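PDB 5ZB2: DNA repair protein RAD7 from Saccharomyces cerevisiae, which promotes global genome nucleotide excision repair, which removes damage from nontranscribing DNA, as a component of the global genome repair complex with Rad16 and Abf1. Local coordinates for residues L33-L38 with F71-L76; K55-S58 with A62-D65; G91-A96 with N114-L119. One frame throughout, in Å; residues are numbered along the deposited sequence.

In the fold
This chain is the C-terminal part of Rad7, a long helix followed by a leucine-rich-repeat solenoid, seen here in complex with Elc1; all three contacts lie near its N-terminal end. Contact 1 sets the long helix 8-41 against the loop that leads into strand 78-81, and contact 2 is nested within the stretch it closes, their centres about 16 Å apart. F71 joins them, its CE1 3.8 Å from L57 CD1. Contact 3 follows in helices 89-98 and 115-124, after that strand, its centre about 19 Å from contact 1 and 17 Å from contact 2. L72 CD2 reaches it at L95 CA, 3.9 Å away. A bound polyethylene glycol chain, probably from the crystallisation liquor, runs past L72, D65 and T94, one from each contact.

Contact 1. Residues L33-L38 with F71-L76; sequences LVFNKL and FLKTDL
F35 on helix 33-38 lies nearest by backbone to K73, with 6.5 Å between their CA atoms. The partner segment 71-76 is irregular, and a left-handed backbone conformation at K73 (phi 56°, psi 56°) turns the chain so that the CB atoms of both L72 and K73 face the helix. The phenyl ring of F35 fills that corner. L72 CB stands over the middle of one ring face in a CH-pi contact, 3.8 Å from the centroid, while L72 CD1 carries on to F35 CZ at 3.6 Å. K73 approaches obliquely, its CG 3.4 Å from F35 CD2; bends at chi2 and chi3 then lead NZ off to a salt bridge with D28. No hydrogen bond crosses between the segments. L72 O, 3.5 Å from F35 CB, accepts instead from R39, which also bonds N36 OD1. A serine in place of F35 takes away the ring on which L72 CB and K73 CG pack, and would probably open a gap between helix and loop. L72 and K73 also touch F98 of helix 89-98, F71 turns back onto helix 50-59, and V34 and L38 of helix 8-41 meet W23 of the second subunit.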
loop_
_atom_site.group_PDB
_atom_site.type_symbol
_atom_site.label_atom_id
_atom_site.label_comp_id
_atom_site.label_asym_id
_atom_site.label_seq_id
_atom_site.Cartn_x
_atom_site.Cartn_y
_atom_site.Cartn_z
ATOM N N LEU A 33 12.769 -13.624 -10.000
ATOM C CA LEU A 33 13.284 -14.931 -9.607
ATOM C C LEU A 33 12.571 -15.461 -8.368
ATOM O O LEU A 33 12.276 -16.659 -8.278
ATOM C CB LEU A 33 14.789 -14.845 -9.358
ATOM C CG LEU A 33 15.626 -14.314 -10.524
ATOM C CD1 LEU A 33 17.066 -14.102 -10.084
ATOM C CD2 LEU A 33 15.555 -15.261 -11.712
ATOM N N VAL A 34 12.285 -14.587 -7.400
ATOM C CA VAL A 34 11.668 -15.039 -6.155
ATOM C C VAL A 34 10.248 -15.530 -6.408
ATOM O O VAL A 34 9.780 -16.474 -5.760
ATOM C CB VAL A 34 11.699 -13.917 -5.102
ATOM C CG1 VAL A 34 11.052 -14.378 -3.804
ATOM C CG2 VAL A 34 13.125 -13.489 -4.831
ATOM N N PHE A 35 9.534 -14.896 -7.343
ATOM C CA PHE A 35 8.179 -15.342 -7.653
ATOM C C PHE A 35 8.201 -16.625 -8.473
ATOM O O PHE A 35 7.342 -17.496 -8.293
ATOM C CB PHE A 35 7.409 -14.237 -8.380
ATOM C CG PHE A 35 7.010 -13.091 -7.490
ATOM C CD1 PHE A 35 6.085 -13.277 -6.473
ATOM C CD2 PHE A 35 7.555 -11.830 -7.669
ATOM C CE1 PHE A 35 5.713 -12.226 -5.647
ATOM C CE2 PHE A 35 7.187 -10.774 -6.847
ATOM C CZ PHE A 35 6.265 -10.974 -5.835
ATOM N N ASN A 36 9.181 -16.768 -9.371
ATOM C CA ASN A 36 9.357 -18.038 -10.069
ATOM C C ASN A 36 9.642 -19.164 -9.084
ATOM O O ASN A 36 9.157 -20.288 -9.254
ATOM C CB ASN A 36 10.490 -17.932 -11.090
ATOM C CG ASN A 36 10.121 -17.088 -12.294
ATOM O OD1 ASN A 36 8.944 -16.895 -12.600
ATOM N ND2 ASN A 36 11.133 -16.591 -12.994
ATOM N N LYS A 37 10.427 -18.879 -8.044
ATOM C CA LYS A 37 10.725 -19.894 -7.038
ATOM C C LYS A 37 9.446 -20.435 -6.412
ATOM O O LYS A 37 9.269 -21.651 -6.284
ATOM C CB LYS A 37 11.648 -19.312 -5.965
ATOM C CG LYS A 37 12.060 -20.299 -4.873
ATOM C CD LYS A 37 12.881 -21.455 -5.425
ATOM C CE LYS A 37 13.349 -22.385 -4.313
ATOM N NZ LYS A 37 14.150 -23.529 -4.838
ATOM N N LEU A 38 8.533 -19.542 -6.020
ATOM C CA LEU A 38 7.266 -19.986 -5.443
ATOM C C LEU A 38 6.517 -20.902 -6.404
ATOM O O LEU A 38 6.043 -21.977 -6.016
ATOM C CB LEU A 38 6.405 -18.776 -5.075
ATOM C CG LEU A 38 4.989 -19.076 -4.576
ATOM C CD1 LEU A 38 5.027 -19.960 -3.349
ATOM C CD2 LEU A 38 4.242 -17.783 -4.281
ATOM N N PHE A 71 0.645 -15.011 -9.187
ATOM C CA PHE A 71 0.445 -14.417 -10.501
ATOM C C PHE A 71 1.358 -13.224 -10.761
ATOM O O PHE A 71 1.163 -12.516 -11.754
ATOM C CB PHE A 71 -1.017 -13.990 -10.654
ATOM C CG PHE A 71 -2.000 -15.093 -10.405
ATOM C CD1 PHE A 71 -2.443 -15.368 -9.122
ATOM C CD2 PHE A 71 -2.485 -15.856 -11.453
ATOM C CE1 PHE A 71 -3.347 -16.385 -8.891
ATOM C CE2 PHE A 71 -3.391 -16.872 -11.225
ATOM C CZ PHE A 71 -3.821 -17.136 -9.946
ATOM N N LEU A 72 2.349 -12.986 -9.907
ATOM C CA LEU A 72 3.170 -11.787 -9.998
ATOM C C LEU A 72 4.470 -12.061 -10.746
ATOM O O LEU A 72 5.030 -13.159 -10.689
ATOM C CB LEU A 72 3.482 -11.235 -8.604
ATOM C CG LEU A 72 2.287 -10.775 -7.762
ATOM C CD1 LEU A 72 2.762 -10.241 -6.417
ATOM C CD2 LEU A 72 1.461 -9.722 -8.484
ATOM N N LYS A 73 4.949 -11.032 -11.446
ATOM C CA LYS A 73 6.195 -11.091 -12.210
ATOM C C LYS A 73 6.178 -12.240 -13.221
ATOM O O LYS A 73 7.056 -13.105 -13.240
ATOM C CB LYS A 73 7.399 -11.201 -11.269
ATOM C CG LYS A 73 7.693 -9.936 -10.458
ATOM C CD LYS A 73 7.844 -8.689 -11.333
ATOM C CE LYS A 73 8.881 -8.866 -12.435
ATOM N NZ LYS A 73 8.947 -7.674 -13.331
ATOM N N THR A 74 5.155 -12.227 -14.071
ATOM C CA THR A 74 5.062 -13.121 -15.217
ATOM C C THR A 74 4.995 -12.285 -16.489
ATOM O O THR A 74 4.805 -11.067 -16.447
ATOM C CB THR A 74 3.831 -14.036 -15.123
ATOM O OG1 THR A 74 2.652 -13.301 -15.475
ATOM C CG2 THR A 74 3.675 -14.596 -13.712
ATOM N N ASP A 75 5.161 -12.947 -17.632
ATOM C CA ASP A 75 5.003 -12.294 -18.925
ATOM C C ASP A 75 3.594 -12.455 -19.487
ATOM O O ASP A 75 3.394 -12.310 -20.697
ATOM C CB ASP A 75 6.041 -12.824 -19.921
ATOM C CG ASP A 75 5.936 -14.318 -20.141
ATOM O OD1 ASP A 75 5.578 -15.034 -19.187
ATOM O OD2 ASP A 75 6.217 -14.777 -21.268
ATOM N N LEU A 76 2.619 -12.750 -18.631
ATOM C CA LEU A 76 1.244 -12.924 -19.077
ATOM C C LEU A 76 0.681 -11.601 -19.589
ATOM O O LEU A 76 0.989 -10.528 -19.062
ATOM C CB LEU A 76 0.391 -13.461 -17.928
ATOM C CG LEU A 76 -1.057 -13.852 -18.228
ATOM C CD1 LEU A 76 -1.127 -14.973 -19.252
ATOM C CD2 LEU A 76 -1.760 -14.262 -16.945
#

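Contact 2. Residues K55-S58 with A62-D65; sequences KALS and ALND. With 9FO (3,6,9,12,15,18,21,24,27,30,33,36,39,42,45,48,51,54,57-nonadecaoxanonapentacontane-1,59-diol), chain K.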
loop_
_atom_site.group_PDB
_atom_site.type_symbol
_atom_site.label_atom_id
_atom_site.label_comp_id
_atom_site.label_asym_id
_atom_site.label_seq_id
_atom_site.Cartn_x
_atom_site.Cartn_y
_atom_site.Cartn_z
ATOM N N LYS A 55 -9.015 -19.374 -12.146
ATOM C CA LYS A 55 -10.391 -19.859 -12.135
ATOM C C LYS A 55 -10.621 -20.822 -10.977
ATOM O O LYS A 55 -11.634 -20.735 -10.271
ATOM C CB LYS A 55 -10.718 -20.537 -13.469
ATOM C CG LYS A 55 -12.185 -20.910 -13.630
ATOM C CD LYS A 55 -12.402 -21.926 -14.746
ATOM C CE LYS A 55 -11.930 -23.319 -14.341
ATOM N NZ LYS A 55 -12.339 -24.371 -15.318
ATOM N N ALA A 56 -9.691 -21.755 -10.768
ATOM C CA ALA A 56 -9.833 -22.702 -9.667
ATOM C C ALA A 56 -9.889 -21.974 -8.329
ATOM O O ALA A 56 -10.753 -22.251 -7.489
ATOM C CB ALA A 56 -8.681 -23.707 -9.692
ATOM N N LEU A 57 -8.977 -21.025 -8.118
ATOM C CA LEU A 57 -8.979 -20.259 -6.877
ATOM C C LEU A 57 -10.270 -19.461 -6.730
ATOM O O LEU A 57 -10.891 -19.453 -5.661
ATOM C CB LEU A 57 -7.757 -19.340 -6.832
ATOM C CG LEU A 57 -6.408 -20.063 -6.792
ATOM C CD1 LEU A 57 -5.257 -19.086 -6.948
ATOM C CD2 LEU A 57 -6.251 -20.859 -5.494
ATOM N N SER A 58 -10.703 -18.799 -7.807
ATOM C CA SER A 58 -11.920 -17.993 -7.741
ATOM C C SER A 58 -13.116 -18.836 -7.316
ATOM O O SER A 58 -13.860 -18.463 -6.401
ATOM C CB SER A 58 -12.188 -17.329 -9.094
ATOM O OG SER A 58 -11.199 -16.360 -9.402
ATOM N N ALA A 62 -10.808 -18.529 -2.987
ATOM C CA ALA A 62 -9.443 -18.628 -2.489
ATOM C C ALA A 62 -8.505 -17.619 -3.137
ATOM O O ALA A 62 -7.290 -17.700 -2.933
ATOM C CB ALA A 62 -8.907 -20.046 -2.701
ATOM N N LEU A 63 -9.029 -16.681 -3.919
ATOM C CA LEU A 63 -8.215 -15.617 -4.489
ATOM C C LEU A 63 -8.180 -14.449 -3.509
ATOM O O LEU A 63 -9.227 -13.887 -3.163
ATOM C CB LEU A 63 -8.765 -15.180 -5.844
ATOM C CG LEU A 63 -7.853 -14.289 -6.690
ATOM C CD1 LEU A 63 -6.554 -14.998 -7.061
ATOM C CD2 LEU A 63 -8.578 -13.831 -7.947
ATOM N N ASN A 64 -6.981 -14.103 -3.047
ATOM C CA ASN A 64 -6.809 -13.043 -2.063
ATOM C C ASN A 64 -5.387 -12.508 -2.189
ATOM O O ASN A 64 -4.628 -12.913 -3.074
ATOM C CB ASN A 64 -7.124 -13.557 -0.652
ATOM C CG ASN A 64 -6.255 -14.736 -0.247
ATOM O OD1 ASN A 64 -5.053 -14.758 -0.510
ATOM N ND2 ASN A 64 -6.866 -15.727 0.394
ATOM N N ASP A 65 -5.028 -11.577 -1.298
ATOM C CA ASP A 65 -3.709 -10.953 -1.388
ATOM C C ASP A 65 -2.592 -11.975 -1.215
ATOM O O ASP A 65 -1.488 -11.788 -1.743
ATOM C CB ASP A 65 -3.563 -9.850 -0.340
ATOM C CG ASP A 65 -4.373 -8.606 -0.670
ATOM O OD1 ASP A 65 -4.977 -8.545 -1.766
ATOM O OD2 ASP A 65 -4.389 -7.678 0.169
HETATM O OAA 9FO K . 8.020 6.898 -5.293
HETATM C CAB 9FO K . 8.163 5.507 -5.362
HETATM C CAC 9FO K . 9.138 5.039 -4.282
HETATM O OAD 9FO K . 9.632 3.769 -4.598
HETATM C CAE 9FO K . 8.746 2.715 -4.367
HETATM C CAF 9FO K . 9.237 1.472 -5.108
HETATM O OAG 9FO K . 8.145 0.665 -5.442
HETATM C CAH 9FO K . 7.435 1.097 -6.568
HETATM C CAI 9FO K . 5.948 0.918 -6.297
HETATM O OAJ 9FO K . 5.494 2.039 -5.596
HETATM C CAK 9FO K . 4.553 1.762 -4.601
HETATM C CAL 9FO K . 4.414 2.977 -3.690
HETATM O OAM 9FO K . 4.410 2.564 -2.353
HETATM C CAN 9FO K . 5.083 3.431 -1.489
HETATM C CAO 9FO K . 6.581 3.188 -1.605
HETATM O OAP 9FO K . 7.092 2.801 -0.362
HETATM C CAQ 9FO K . 8.412 2.349 -0.415
HETATM C CAR 9FO K . 8.424 0.915 -0.926
HETATM O OAS 9FO K . 9.659 0.319 -0.665
HETATM C CAT 9FO K . 10.073 -0.584 -1.652
HETATM C CAU 9FO K . 9.128 -1.784 -1.737
HETATM O OAV 9FO K . 8.631 -1.887 -3.040
HETATM C CAW 9FO K . 7.634 -2.854 -3.198
HETATM C CAX 9FO K . 7.105 -2.803 -4.631
HETATM O OAY 9FO K . 5.894 -2.103 -4.679
HETATM C CAZ 9FO K . 4.778 -2.822 -4.232
HETATM C CBA 9FO K . 3.508 -2.053 -4.587
HETATM O OBB 9FO K . 2.734 -1.824 -3.446
HETATM C CBC 9FO K . 2.939 -0.592 -2.813
HETATM C CBD 9FO K . 1.860 -0.411 -1.751
HETATM O OBE 9FO K . 2.238 -1.099 -0.597
HETATM C CBF 9FO K . 1.189 -1.819 -0.023
HETATM C CBG 9FO K . 1.668 -2.460 1.275
HETATM O OBH 9FO K . 3.071 -2.505 1.275
HETATM C CBI 9FO K . 3.626 -3.532 2.052
HETATM C CBJ 9FO K . 5.032 -3.857 1.555
HETATM O OBK 9FO K . 5.201 -5.249 1.561
HETATM C CBL 9FO K . 5.843 -5.781 0.433
HETATM C CBM 9FO K . 5.457 -7.249 0.287
HETATM O OBN 9FO K . 5.885 -7.725 -0.956
HETATM C CBO 9FO K . 4.929 -7.647 -1.975
HETATM C CBP 9FO K . 3.947 -8.815 -1.879
HETATM O OBQ 9FO K . 2.731 -8.400 -2.436
HETATM C CBR 9FO K . 1.579 -9.036 -1.961
HETATM C CBS 9FO K . 0.420 -8.066 -2.162
HETATM O OBT 9FO K . -0.344 -8.020 -0.991
HETATM C CBU 9FO K . -0.950 -6.783 -0.741
HETATM C CBV 9FO K . -1.280 -6.694 0.743
HETATM O OBW 9FO K . -0.158 -6.207 1.419
HETATM C CBX 9FO K . -0.320 -6.124 2.806
HETATM C CBY 9FO K . 1.044 -5.976 3.475
HETATM O OBZ 9FO K . 1.956 -6.880 2.919
HETATM C CCA 9FO K . 2.638 -7.650 3.870
HETATM C CCB 9FO K . 3.840 -8.323 3.212
HETATM O OCC 9FO K . 3.517 -9.565 2.655
HETATM C CCD 9FO K . 2.591 -9.564 1.606
HETATM C CCE 9FO K . 1.213 -9.840 2.203
HETATM O OCF 9FO K . 0.562 -10.867 1.510
HETATM C CCG 9FO K . -0.820 -10.925 1.735
HETATM C CCH 9FO K . -1.139 -10.847 3.229
HETATM O OCI 9FO K . -2.398 -11.408 3.474
#
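L57 O accepts the backbone N-H of A62 at 2.8 Å, a nearly straight bond (165° at the hydrogen) whose donor is tilted 34° from the carbonyl plane. It spans five residues, one more than an alpha-helical bond, and so ties the chain back onto the last turn of helix 50-59 as it leaves. Around this bond the touching is mostly apolar. Chi1 of -64° sets CG of L57 beside its backbone N, and from there the two methyls divide the work: L57 CD2 meets A62 CB at 3.9 Å, and L57 CD1 reaches more loosely to L63 CD1 at 4.3 Å. The other branch of L63, CD2, lies 3.9 Å from S58 OG. That hydroxyl is bonded to A54 O one turn back in the helix, with further weak bonds to the backbone of S82 and D83. F71 also packs on L63, while I13 of the second subunit and L95 of the Elongin-C chain cover L57. At the far end of 62-65, D65 OD2 is bonded to S88 OG and lies 3.3 Å from CBV of the bound glycol. The one polar link between the segments is backbone to backbone, so it does not depend on side-chain identity; the rest is mainly burial of L57, A62 and L63, consistent with a tightly turned helix exit.

Contact 3. Residues G91-A96 with N114-L119; sequences GYKTLA and NHESLL. With 9FO (3,6,9,12,15,18,21,24,27,30,33,36,39,42,45,48,51,54,57-nonadecaoxanonapentacontane-1,59-diol), chain K.
K93 and E116 are salt-bridged across two successive helices of the leucine-rich-repeat solenoid, 91-96 and 115-119. The helices run nearly parallel, 13° between their directions, with axes 8.6 Å apart at closest approach. K93 NZ stands 2.8 Å from E116 OE2, coming from above the carboxylate plane; a bend at chi3 of K93 and a straight, extended E116 bring the ends together. The same NZ is salt-bridged to D90 of its own chain and to D90 of the second subunit. Three carboxylates around one ammonium group are likely to keep the lysine protonated, and they place it at the subunit interface. N114 caps the second helix: its OD1 accepts from S117 N at 2.8 Å, the donor lying nearly along the C=O axis (168°). S117 OG lies 2.8 Å from N114 OD1 and is also hydrogen-bonded to F89 O. On the apolar side, Y92 CB packs on S117 CB at 3.8 Å. The hydroxyl of T94 is bonded to D90 O within helix 89-98. T94 CG2 lies 3.5 Å from the ether oxygen OBQ of the bound glycol.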
loop_
_atom_site.group_PDB
_atom_site.type_symbol
_atom_site.label_atom_id
_atom_site.label_comp_id
_atom_site.label_asym_id
_atom_site.label_seq_id
_atom_site.Cartn_x
_atom_site.Cartn_y
_atom_site.Cartn_z
ATOM N N GLY A 91 -3.654 -5.044 -2.871
ATOM C CA GLY A 91 -3.494 -6.140 -3.815
ATOM C C GLY A 91 -3.544 -5.672 -5.256
ATOM O O GLY A 91 -2.717 -6.066 -6.082
ATOM N N TYR A 92 -4.515 -4.811 -5.577
ATOM C CA TYR A 92 -4.624 -4.293 -6.935
ATOM C C TYR A 92 -3.409 -3.452 -7.301
ATOM O O TYR A 92 -2.919 -3.513 -8.437
ATOM C CB TYR A 92 -5.904 -3.473 -7.078
ATOM C CG TYR A 92 -7.176 -4.281 -6.955
ATOM C CD1 TYR A 92 -7.538 -5.196 -7.939
ATOM C CD2 TYR A 92 -8.022 -4.121 -5.868
ATOM C CE1 TYR A 92 -8.699 -5.936 -7.835
ATOM C CE2 TYR A 92 -9.189 -4.857 -5.757
ATOM C CZ TYR A 92 -9.522 -5.759 -6.744
ATOM O OH TYR A 92 -10.678 -6.492 -6.638
ATOM N N LYS A 93 -2.910 -2.656 -6.352
ATOM C CA LYS A 93 -1.728 -1.842 -6.614
ATOM C C LYS A 93 -0.505 -2.714 -6.876
ATOM O O LYS A 93 0.293 -2.423 -7.772
ATOM C CB LYS A 93 -1.481 -0.894 -5.438
ATOM C CG LYS A 93 -2.531 0.208 -5.302
ATOM C CD LYS A 93 -2.713 0.677 -3.855
ATOM C CE LYS A 93 -1.467 1.365 -3.308
ATOM N NZ LYS A 93 -1.654 1.825 -1.899
ATOM N N THR A 94 -0.343 -3.796 -6.108
ATOM C CA THR A 94 0.825 -4.654 -6.290
ATOM C C THR A 94 0.762 -5.381 -7.628
ATOM O O THR A 94 1.774 -5.493 -8.332
ATOM C CB THR A 94 0.935 -5.658 -5.137
ATOM O OG1 THR A 94 0.965 -4.961 -3.885
ATOM C CG2 THR A 94 2.199 -6.499 -5.269
ATOM N N LEU A 95 -0.421 -5.876 -7.997
ATOM C CA LEU A 95 -0.596 -6.505 -9.302
ATOM C C LEU A 95 -0.136 -5.573 -10.419
ATOM O O LEU A 95 0.629 -5.970 -11.305
ATOM C CB LEU A 95 -2.063 -6.898 -9.492
ATOM C CG LEU A 95 -2.445 -7.484 -10.855
ATOM C CD1 LEU A 95 -1.798 -8.850 -11.045
ATOM C CD2 LEU A 95 -3.956 -7.566 -10.996
ATOM N N ALA A 96 -0.589 -4.318 -10.385
ATOM C CA ALA A 96 -0.209 -3.370 -11.427
ATOM C C ALA A 96 1.299 -3.156 -11.459
ATOM O O ALA A 96 1.893 -3.040 -12.536
ATOM C CB ALA A 96 -0.929 -2.038 -11.217
ATOM N N ASN A 114 -10.542 0.766 -5.300
ATOM C CA ASN A 114 -10.832 2.150 -4.947
ATOM C C ASN A 114 -10.103 3.103 -5.891
ATOM O O ASN A 114 -9.452 2.695 -6.858
ATOM C CB ASN A 114 -10.473 2.431 -3.481
ATOM C CG ASN A 114 -8.968 2.403 -3.206
ATOM O OD1 ASN A 114 -8.143 2.246 -4.113
ATOM N ND2 ASN A 114 -8.609 2.572 -1.937
ATOM N N HIS A 115 -10.239 4.395 -5.590
ATOM C CA HIS A 115 -9.653 5.452 -6.406
ATOM C C HIS A 115 -8.184 5.171 -6.710
ATOM O O HIS A 115 -7.771 5.120 -7.873
ATOM C CB HIS A 115 -9.821 6.789 -5.677
ATOM C CG HIS A 115 -9.217 7.962 -6.386
ATOM N ND1 HIS A 115 -9.951 8.804 -7.195
ATOM C CD2 HIS A 115 -7.955 8.453 -6.381
ATOM C CE1 HIS A 115 -9.164 9.755 -7.667
ATOM N NE2 HIS A 115 -7.948 9.564 -7.190
ATOM N N GLU A 116 -7.379 4.980 -5.664
ATOM C CA GLU A 116 -5.951 4.759 -5.861
ATOM C C GLU A 116 -5.694 3.488 -6.663
ATOM O O GLU A 116 -4.811 3.461 -7.527
ATOM C CB GLU A 116 -5.245 4.703 -4.505
ATOM C CG GLU A 116 -3.753 4.434 -4.577
ATOM C CD GLU A 116 -3.099 4.430 -3.205
ATOM O OE1 GLU A 116 -2.065 5.106 -3.048
ATOM O OE2 GLU A 116 -3.619 3.756 -2.286
ATOM N N SER A 117 -6.456 2.425 -6.393
ATOM C CA SER A 117 -6.277 1.178 -7.134
ATOM C C SER A 117 -6.538 1.382 -8.621
ATOM O O SER A 117 -5.783 0.888 -9.466
ATOM C CB SER A 117 -7.205 0.096 -6.580
ATOM O OG SER A 117 -6.984 -0.114 -5.202
ATOM N N LEU A 118 -7.605 2.111 -8.958
ATOM C CA LEU A 118 -7.963 2.306 -10.359
ATOM C C LEU A 118 -6.899 3.111 -11.098
ATOM O O LEU A 118 -6.572 2.804 -12.250
ATOM C CB LEU A 118 -9.325 2.995 -10.459
ATOM C CG LEU A 118 -9.934 3.123 -11.856
ATOM C CD1 LEU A 118 -10.094 1.763 -12.527
ATOM C CD2 LEU A 118 -11.271 3.850 -11.777
ATOM N N LEU A 119 -6.346 4.147 -10.454
ATOM C CA LEU A 119 -5.339 4.973 -11.116
ATOM C C LEU A 119 -3.991 4.262 -11.210
ATOM O O LEU A 119 -3.224 4.519 -12.143
ATOM C CB LEU A 119 -5.195 6.309 -10.386
ATOM C CG LEU A 119 -6.479 7.139 -10.267
ATOM C CD1 LEU A 119 -6.180 8.505 -9.670
ATOM C CD2 LEU A 119 -7.182 7.295 -11.607
HETATM O OAA 9FO K . 8.020 6.898 -5.293
HETATM C CAB 9FO K . 8.163 5.507 -5.362
HETATM C CAC 9FO K . 9.138 5.039 -4.282
HETATM O OAD 9FO K . 9.632 3.769 -4.598
HETATM C CAE 9FO K . 8.746 2.715 -4.367
HETATM C CAF 9FO K . 9.237 1.472 -5.108
HETATM O OAG 9FO K . 8.145 0.665 -5.442
HETATM C CAH 9FO K . 7.435 1.097 -6.568
HETATM C CAI 9FO K . 5.948 0.918 -6.297
HETATM O OAJ 9FO K . 5.494 2.039 -5.596
HETATM C CAK 9FO K . 4.553 1.762 -4.601
HETATM C CAL 9FO K . 4.414 2.977 -3.690
HETATM O OAM 9FO K . 4.410 2.564 -2.353
HETATM C CAN 9FO K . 5.083 3.431 -1.489
HETATM C CAO 9FO K . 6.581 3.188 -1.605
HETATM O OAP 9FO K . 7.092 2.801 -0.362
HETATM C CAQ 9FO K . 8.412 2.349 -0.415
HETATM C CAR 9FO K . 8.424 0.915 -0.926
HETATM O OAS 9FO K . 9.659 0.319 -0.665
HETATM C CAT 9FO K . 10.073 -0.584 -1.652
HETATM C CAU 9FO K . 9.128 -1.784 -1.737
HETATM O OAV 9FO K . 8.631 -1.887 -3.040
HETATM C CAW 9FO K . 7.634 -2.854 -3.198
HETATM C CAX 9FO K . 7.105 -2.803 -4.631
HETATM O OAY 9FO K . 5.894 -2.103 -4.679
HETATM C CAZ 9FO K . 4.778 -2.822 -4.232
HETATM C CBA 9FO K . 3.508 -2.053 -4.587
HETATM O OBB 9FO K . 2.734 -1.824 -3.446
HETATM C CBC 9FO K . 2.939 -0.592 -2.813
HETATM C CBD 9FO K . 1.860 -0.411 -1.751
HETATM O OBE 9FO K . 2.238 -1.099 -0.597
HETATM C CBF 9FO K . 1.189 -1.819 -0.023
HETATM C CBG 9FO K . 1.668 -2.460 1.275
HETATM O OBH 9FO K . 3.071 -2.505 1.275
HETATM C CBI 9FO K . 3.626 -3.532 2.052
HETATM C CBJ 9FO K . 5.032 -3.857 1.555
HETATM O OBK 9FO K . 5.201 -5.249 1.561
HETATM C CBL 9FO K . 5.843 -5.781 0.433
HETATM C CBM 9FO K . 5.457 -7.249 0.287
HETATM O OBN 9FO K . 5.885 -7.725 -0.956
HETATM C CBO 9FO K . 4.929 -7.647 -1.975
HETATM C CBP 9FO K . 3.947 -8.815 -1.879
HETATM O OBQ 9FO K . 2.731 -8.400 -2.436
HETATM C CBR 9FO K . 1.579 -9.036 -1.961
HETATM C CBS 9FO K . 0.420 -8.066 -2.162
HETATM O OBT 9FO K . -0.344 -8.020 -0.991
HETATM C CBU 9FO K . -0.950 -6.783 -0.741
HETATM C CBV 9FO K . -1.280 -6.694 0.743
HETATM O OBW 9FO K . -0.158 -6.207 1.419
HETATM C CBX 9FO K . -0.320 -6.124 2.806
HETATM C CBY 9FO K . 1.044 -5.976 3.475
HETATM O OBZ 9FO K . 1.956 -6.880 2.919
HETATM C CCA 9FO K . 2.638 -7.650 3.870
HETATM C CCB 9FO K . 3.840 -8.323 3.212
HETATM O OCC 9FO K . 3.517 -9.565 2.655
HETATM C CCD 9FO K . 2.591 -9.564 1.606
HETATM C CCE 9FO K . 1.213 -9.840 2.203
HETATM O OCF 9FO K . 0.562 -10.867 1.510
HETATM C CCG 9FO K . -0.820 -10.925 1.735
HETATM C CCH 9FO K . -1.139 -10.847 3.229
HETATM O OCI 9FO K . -2.398 -11.408 3.474
#